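Local coordinates for HIT family hydrolase (Legionella pneumophila subsp. pneumophila, PDB 6D6J), which probably hydrolyses nucleoside phosphoramidates or related nucleotides, as a zinc-binding member of the histidine triad (HIT) family, at the interface of chains A and B. Residues are numbered along the deposited sequence; one frame, centred on the assembly and turned at random. Chains: chain A/B, HIT family hydrolase.

Contacts 1 and 2 share no residue and are patches of one two-fold symmetric interface, their C-alpha centres about 19 Å apart. Contact 1 pairs strand 89-95 of both chains and adds the end of helix 96-99 of chain A and the C-terminal segment of chain B; contact 2 packs helix 65-82 of chain A, with the turn before it, against helix 62-81 of chain B. Each recurs with chains exchanged. Hint-like HIT proteins commonly dimerise so, and the pairing is probably biological. The centre of contact 1 is about 9 Å from A:His107, the probable histidine-triad nucleophile, and that of contact 2 about 14 Å.

Contact 1: the interface of chains A and B. Residues chain A 92-94, 99-100; chain B 89-90, 116, 118.
B:Arg90 reaches from strand 89-95 of one HIT-fold subunit to A:Asn94 on the matching strand of the other, the two residues forming an antiparallel beta bridge. Its CB passes near the backbone oxygen of A:Phe93. With CG anti to the backbone N (chi1 177°), the aliphatic stem runs beside A:Val92, where CG and CD meet the CG1 methyl; B:Arg90 CD is 3.8 Å from A:Val92 CG1. A branched, apolar valine suits this place because it packs on the methylenes and leaves the charged head to polar partners. The chain then bends at chi3 (-67°), carrying NE toward the side-chain amide of A:Asn94. B:Arg90 NE gives a hydrogen bond of 2.8 Å to the amide oxygen A:Asn94 OD1, tilted from the carbonyl plane, and NH2 adds a weak one to the same oxygen. B:Arg90 NH2 also bonds the backbone oxygen A:Gly99 O at 3.0 Å, approaching from above that carbonyl's plane. Having no side chain, A:Gly99 lets its CA come within 4.0 Å of B:Tyr89 CA, beside the strand.

Chain B itself sandwiches the guanidinium: B:Met116 CB lies over the centre of one face and B:Trp118 CZ3 toward the rim of the other. The flat, wide indole also touches A:Asn94, whose amide nitrogen ND2 sits above the plane of the six-membered ring, just beyond its rim and 3.3 Å from B:Trp118 CZ3, with ring and amide planes 82° apart.

Contact 2: the interface of chains A and B. Residues chain A 61-62, 65, 68; chain B 66, 69-70, 73.
A:Ser65 and A:Leu68, in the first turn of helix 65-82, meet B:Ala69 and B:Ile73 on helix 62-81 of the other subunit, and apolar contacts form the middle of this helix-to-helix patch in the probable HIT dimer. B:Ile73 supplies two branches. Its CG1 arm is anti to the carbonyl carbon (chi1 -67°) and ends in B:Ile73 CD1, which lies 3.7 Å from A:Ser65 CB and also near the backbone oxygen of A:Asn61. Farther back on that arm, B:Ile73 CG1 touches the CD1 methyl of A:Leu68 at 3.9 Å. The other branch, CG2, faces the carboxylate oxygen OD1 of A:Asp62. A beta-branched isoleucine suits the place because its arms spread over the helix start and the turn before it.

Small residues allow close approach beside it. The methyl B:Ala69 CB is 3.3 Å from the backbone oxygen A:Ser65 O and also meets A:Leu68 CB; the small methyl lets the two helices lie close here.

Polar groups are joined through water at the margin. One water bridges A:Asp62 OD1, at 2.8 Å, and the side-chain amide oxygen OD1 of B:Asn70. A second links the A:Ser65 hydroxyl OG to the carboxylate OE1 of B:Glu66, 2.7 Å from the water. Carboxylate, amide and hydroxyl groups suit this edge because each can share a water with the other chain. Within chain A, the serine OG lies between its backbone N and carbonyl carbon (chi1 61°), from where A:Ser65 OG gives a hydrogen bond of 3.2 Å to the backbone oxygen A:Asp62 O, nearly in line with that C=O. This ties the helix's first residue to the preceding turn.

In the fold, the patch joins the 3-10 turn 62-64 and the start of helix 65-82 in chain A to residues 66-73 of the corresponding helix 62-81 in chain B.

Contact 1: the interface of chains A and B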
ATOM      1  N   VAL A  92      -2.184  -3.543  -1.456  1.00  4.40           N
ATOM      2  CA  VAL A  92      -2.769  -2.626  -2.440  1.00  4.43           C
ATOM      3  C   VAL A  92      -3.845  -1.755  -1.797  1.00  4.22           C
ATOM      4  O   VAL A  92      -4.771  -2.279  -1.161  1.00  5.14           O
ATOM      5  CB  VAL A  92      -3.382  -3.381  -3.632  1.00  5.17           C
ATOM      6  CG1 VAL A  92      -3.942  -2.409  -4.672  1.00  5.70           C
ATOM      7  CG2 VAL A  92      -2.383  -4.320  -4.274  1.00  5.88           C
ATOM      8  N   PHE A  93      -3.756  -0.435  -2.007  1.00  4.23           N
ATOM      9  CA  PHE A  93      -4.903   0.451  -1.814  1.00  4.32           C
ATOM     10  C   PHE A  93      -5.376   0.923  -3.181  1.00  4.62           C
ATOM     11  O   PHE A  93      -4.575   1.444  -3.975  1.00  5.10           O
ATOM     12  CB  PHE A  93      -4.554   1.714  -1.017  1.00  5.54           C
ATOM     13  CG  PHE A  93      -4.531   1.549   0.485  1.00  7.31           C
ATOM     14  CD1 PHE A  93      -5.705   1.262   1.196  1.00  7.65           C
ATOM     15  CD2 PHE A  93      -3.362   1.764   1.202  1.00  9.11           C
ATOM     16  CE1 PHE A  93      -5.690   1.149   2.577  1.00  9.82           C
ATOM     17  CE2 PHE A  93      -3.359   1.648   2.594  1.00 10.24           C
ATOM     18  CZ  PHE A  93      -4.524   1.356   3.261  1.00 10.26           C
ATOM     19  N   ASN A  94      -6.664   0.769  -3.445  1.00  4.62           N
ATOM     20  CA  ASN A  94      -7.308   1.390  -4.599  1.00  5.12           C
ATOM     21  C   ASN A  94      -7.916   2.708  -4.154  1.00  4.81           C
ATOM     22  O   ASN A  94      -8.579   2.762  -3.116  1.00  6.15           O
ATOM     23  CB  ASN A  94      -8.405   0.477  -5.156  1.00  5.55           C
ATOM     24  CG  ASN A  94      -7.847  -0.763  -5.799  1.00  6.24           C
ATOM     25  OD1 ASN A  94      -6.649  -0.862  -6.059  1.00  6.23           O
ATOM     26  ND2 ASN A  94      -8.718  -1.711  -6.090  1.00  8.55           N
ATOM     27  N   GLY A  99      -8.806   4.178  -9.659  1.00  6.00           N
ATOM     28  CA  GLY A  99      -7.951   3.250  -8.960  1.00  6.17           C
ATOM     29  C   GLY A  99      -8.570   1.896  -8.737  1.00  5.73           C
ATOM     30  O   GLY A  99      -7.887   0.991  -8.260  1.00  6.48           O
ATOM     31  N   GLY A 100      -9.855   1.732  -9.073  1.00  6.69           N
ATOM     32  CA  GLY A 100     -10.579   0.493  -8.842  1.00  6.85           C
ATOM     33  C   GLY A 100     -11.389   0.447  -7.564  1.00  6.55           C
ATOM     34  O   GLY A 100     -11.952  -0.600  -7.241  1.00  7.70           O
TER
ATOM     35  N   TYR B  89      -6.300   6.407  -8.500  1.00  4.81           N
ATOM     36  CA  TYR B  89      -4.943   5.878  -8.617  1.00  4.57           C
ATOM     37  C   TYR B  89      -4.817   4.666  -7.707  1.00  3.75           C
ATOM     38  O   TYR B  89      -5.716   4.368  -6.912  1.00  4.79           O
ATOM     39  CB  TYR B  89      -3.892   6.948  -8.285  1.00  5.23           C
ATOM     40  CG  TYR B  89      -4.012   7.486  -6.878  1.00  4.39           C
ATOM     41  CD1 TYR B  89      -4.815   8.594  -6.592  1.00  5.11           C
ATOM     42  CD2 TYR B  89      -3.349   6.870  -5.822  1.00  5.00           C
ATOM     43  CE1 TYR B  89      -4.931   9.083  -5.286  1.00  5.71           C
ATOM     44  CE2 TYR B  89      -3.448   7.352  -4.539  1.00  4.93           C
ATOM     45  CZ  TYR B  89      -4.223   8.453  -4.274  1.00  4.97           C
ATOM     46  OH  TYR B  89      -4.298   8.900  -2.978  1.00  6.37           O
ATOM     47  N   ARG B  90      -3.689   3.971  -7.832  1.00  3.81           N
ATOM     48  CA  ARG B  90      -3.421   2.781  -7.042  1.00  4.19           C
ATOM     49  C   ARG B  90      -2.098   2.926  -6.305  1.00  4.03           C
ATOM     50  O   ARG B  90      -1.126   3.488  -6.839  1.00  5.20           O
ATOM     51  CB  ARG B  90      -3.391   1.551  -7.951  1.00  4.41           C
ATOM     52  CG  ARG B  90      -3.050   0.230  -7.236  1.00  4.43           C
ATOM     53  CD  ARG B  90      -3.419  -0.967  -8.097  1.00  5.26           C
ATOM     54  NE  ARG B  90      -4.872  -1.049  -8.242  1.00  5.17           N
ATOM     55  CZ  ARG B  90      -5.513  -1.668  -9.233  1.00  5.15           C
ATOM     56  NH1 ARG B  90      -4.838  -2.276 -10.217  1.00  5.61           N
ATOM     57  NH2 ARG B  90      -6.843  -1.641  -9.244  1.00  6.20           N
ATOM     58  N   MET B 116      -6.998   1.778 -13.587  1.00  6.56           N
ATOM     59  CA  MET B 116      -6.301   0.616 -13.048  1.00  6.79           C
ATOM     60  C   MET B 116      -7.293  -0.540 -12.994  1.00  6.59           C
ATOM     61  O   MET B 116      -8.469  -0.343 -12.677  1.00  8.18           O
ATOM     62  CB  MET B 116      -5.741   0.947 -11.659  1.00  7.03           C
ATOM     63  CG  MET B 116      -4.856   2.217 -11.661  1.00  7.68           C
ATOM     64  SD  MET B 116      -3.467   2.185 -12.809  1.00  8.21           S
ATOM     65  CE  MET B 116      -2.522   0.794 -12.186  1.00  8.70           C
ATOM     66  N   TRP B 118      -8.337  -4.973 -12.502  1.00  7.01           N
ATOM     67  CA  TRP B 118      -8.369  -5.974 -11.447  1.00  7.40           C
ATOM     68  C   TRP B 118      -8.273  -7.345 -12.105  1.00  8.59           C
ATOM     69  O   TRP B 118      -8.971  -7.599 -13.096  1.00  9.67           O
ATOM     70  CB  TRP B 118      -9.681  -5.854 -10.656  1.00  8.01           C
ATOM     71  CG  TRP B 118      -9.608  -6.388  -9.249  1.00  7.53           C
ATOM     72  CD1 TRP B 118     -10.321  -7.433  -8.713  1.00  8.18           C
ATOM     73  CD2 TRP B 118      -8.786  -5.885  -8.191  1.00  7.16           C
ATOM     74  NE1 TRP B 118      -9.997  -7.594  -7.384  1.00  8.19           N
ATOM     75  CE2 TRP B 118      -9.058  -6.655  -7.038  1.00  7.55           C
ATOM     76  CE3 TRP B 118      -7.859  -4.832  -8.101  1.00  7.15           C
ATOM     77  CZ2 TRP B 118      -8.430  -6.417  -5.815  1.00  7.99           C
ATOM     78  CZ3 TRP B 118      -7.238  -4.592  -6.886  1.00  7.78           C
ATOM     79  CH2 TRP B 118      -7.520  -5.388  -5.760  1.00  7.94           C
TER

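Contact 2: the interface of chains A and B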
ATOM      1  N   ASN A  61      -5.489  12.283   6.505  1.00  5.01           N
ATOM      2  CA  ASN A  61      -4.789  13.424   7.090  1.00  5.27           C
ATOM      3  C   ASN A  61      -3.639  12.921   7.966  1.00  5.44           C
ATOM      4  O   ASN A  61      -3.463  11.711   8.183  1.00  5.62           O
ATOM      5  CB  ASN A  61      -5.754  14.369   7.839  1.00  5.68           C
ATOM      6  CG  ASN A  61      -6.465  13.689   9.006  1.00  5.83           C
ATOM      7  OD1 ASN A  61      -5.896  12.803   9.658  1.00  6.10           O
ATOM      8  ND2 ASN A  61      -7.714  14.078   9.262  1.00  6.83           N
ATOM      9  N   ASP A  62      -2.835  13.859   8.471  1.00  5.86           N
ATOM     10  CA  ASP A  62      -1.672  13.458   9.265  1.00  5.82           C
ATOM     11  C   ASP A  62      -2.068  12.843  10.595  1.00  5.51           C
ATOM     12  O   ASP A  62      -1.319  12.019  11.144  1.00  6.52           O
ATOM     13  CB  ASP A  62      -0.700  14.629   9.432  1.00  6.35           C
ATOM     14  CG  ASP A  62       0.046  14.912   8.150  1.00  8.91           C
ATOM     15  OD1 ASP A  62       0.908  14.089   7.780  1.00 10.78           O
ATOM     16  OD2 ASP A  62      -0.248  15.919   7.485  1.00 12.33           O
ATOM     17  N   SER A  65      -1.942   8.983  10.999  1.00  5.72           N
ATOM     18  CA  SER A  65      -0.714   8.195  10.918  0.84  6.04           C
ATOM     19  C   SER A  65      -0.722   7.015  11.887  1.00  5.82           C
ATOM     20  O   SER A  65      -0.261   5.924  11.537  1.00  6.25           O
ATOM     21  CB  SER A  65       0.526   9.072  11.101  0.84  7.13           C
ATOM     22  OG  SER A  65       0.538   9.707  12.365  0.84  7.97           O
ATOM     23  N   LEU A  68      -3.057   4.323  10.351  1.00  5.37           N
ATOM     24  CA  LEU A  68      -2.481   3.747   9.142  1.00  5.64           C
ATOM     25  C   LEU A  68      -1.282   2.861   9.465  1.00  5.83           C
ATOM     26  O   LEU A  68      -1.115   1.794   8.864  1.00  6.09           O
ATOM     27  CB  LEU A  68      -2.105   4.844   8.164  1.00  6.34           C
ATOM     28  CG  LEU A  68      -3.302   5.624   7.600  1.00  8.00           C
ATOM     29  CD1 LEU A  68      -2.820   6.812   6.799  1.00  8.35           C
ATOM     30  CD2 LEU A  68      -4.216   4.743   6.750  1.00  9.53           C
TER
ATOM     31  N   GLU B  66       5.564   4.534  12.129  1.00  7.27           N
ATOM     32  CA  GLU B  66       5.123   5.892  11.821  1.00  8.04           C
ATOM     33  C   GLU B  66       5.738   6.392  10.515  1.00  7.12           C
ATOM     34  O   GLU B  66       5.049   6.998   9.688  1.00  6.92           O
ATOM     35  CB  GLU B  66       5.468   6.823  12.984  1.00 11.16           C
ATOM     36  CG  GLU B  66       5.071   8.279  12.704  1.00 14.86           C
ATOM     37  CD  GLU B  66       5.285   9.185  13.895  1.00 18.43           C
ATOM     38  OE1 GLU B  66       4.290   9.729  14.429  1.00 19.22           O
ATOM     39  OE2 GLU B  66       6.449   9.348  14.306  1.00 20.21           O
ATOM     40  N   ALA B  69       3.751   4.809   7.758  1.00  6.13           N
ATOM     41  CA  ALA B  69       2.480   5.503   7.575  1.00  6.32           C
ATOM     42  C   ALA B  69       2.687   6.847   6.899  1.00  5.82           C
ATOM     43  O   ALA B  69       1.873   7.267   6.068  1.00  6.48           O
ATOM     44  CB  ALA B  69       1.801   5.694   8.926  1.00  6.54           C
ATOM     45  N   ASN B  70       3.787   7.527   7.218  1.00  5.59           N
ATOM     46  CA  ASN B  70       4.040   8.837   6.631  1.00  6.23           C
ATOM     47  C   ASN B  70       4.412   8.736   5.160  1.00  5.78           C
ATOM     48  O   ASN B  70       4.133   9.663   4.388  1.00  5.92           O
ATOM     49  CB  ASN B  70       5.092   9.586   7.446  1.00  7.57           C
ATOM     50  CG  ASN B  70       4.521  10.123   8.737  1.00  9.33           C
ATOM     51  OD1 ASN B  70       3.301  10.246   8.878  1.00 11.41           O
ATOM     52  ND2 ASN B  70       5.382  10.411   9.683  1.00 11.34           N
ATOM     53  N   ILE B  73       0.957   8.605   3.693  1.00  5.87           N
ATOM     54  CA  ILE B  73       0.363   9.936   3.704  1.00  6.64           C
ATOM     55  C   ILE B  73       1.007  10.818   2.642  1.00  6.09           C
ATOM     56  O   ILE B  73       0.314  11.539   1.917  1.00  6.48           O
ATOM     57  CB  ILE B  73       0.458  10.543   5.112  1.00  6.67           C
ATOM     58  CG1 ILE B  73      -0.426   9.758   6.091  1.00  7.22           C
ATOM     59  CG2 ILE B  73       0.041  12.021   5.096  1.00  8.33           C
ATOM     60  CD1 ILE B  73      -0.082   9.998   7.553  1.00  7.70           C
TER
HETATM   61  O   HOH W   1       2.106  12.542   9.712  1.00 13.87           O
HETATM   62  O   HOH W   2       1.861   8.531  14.372  1.00 18.67           O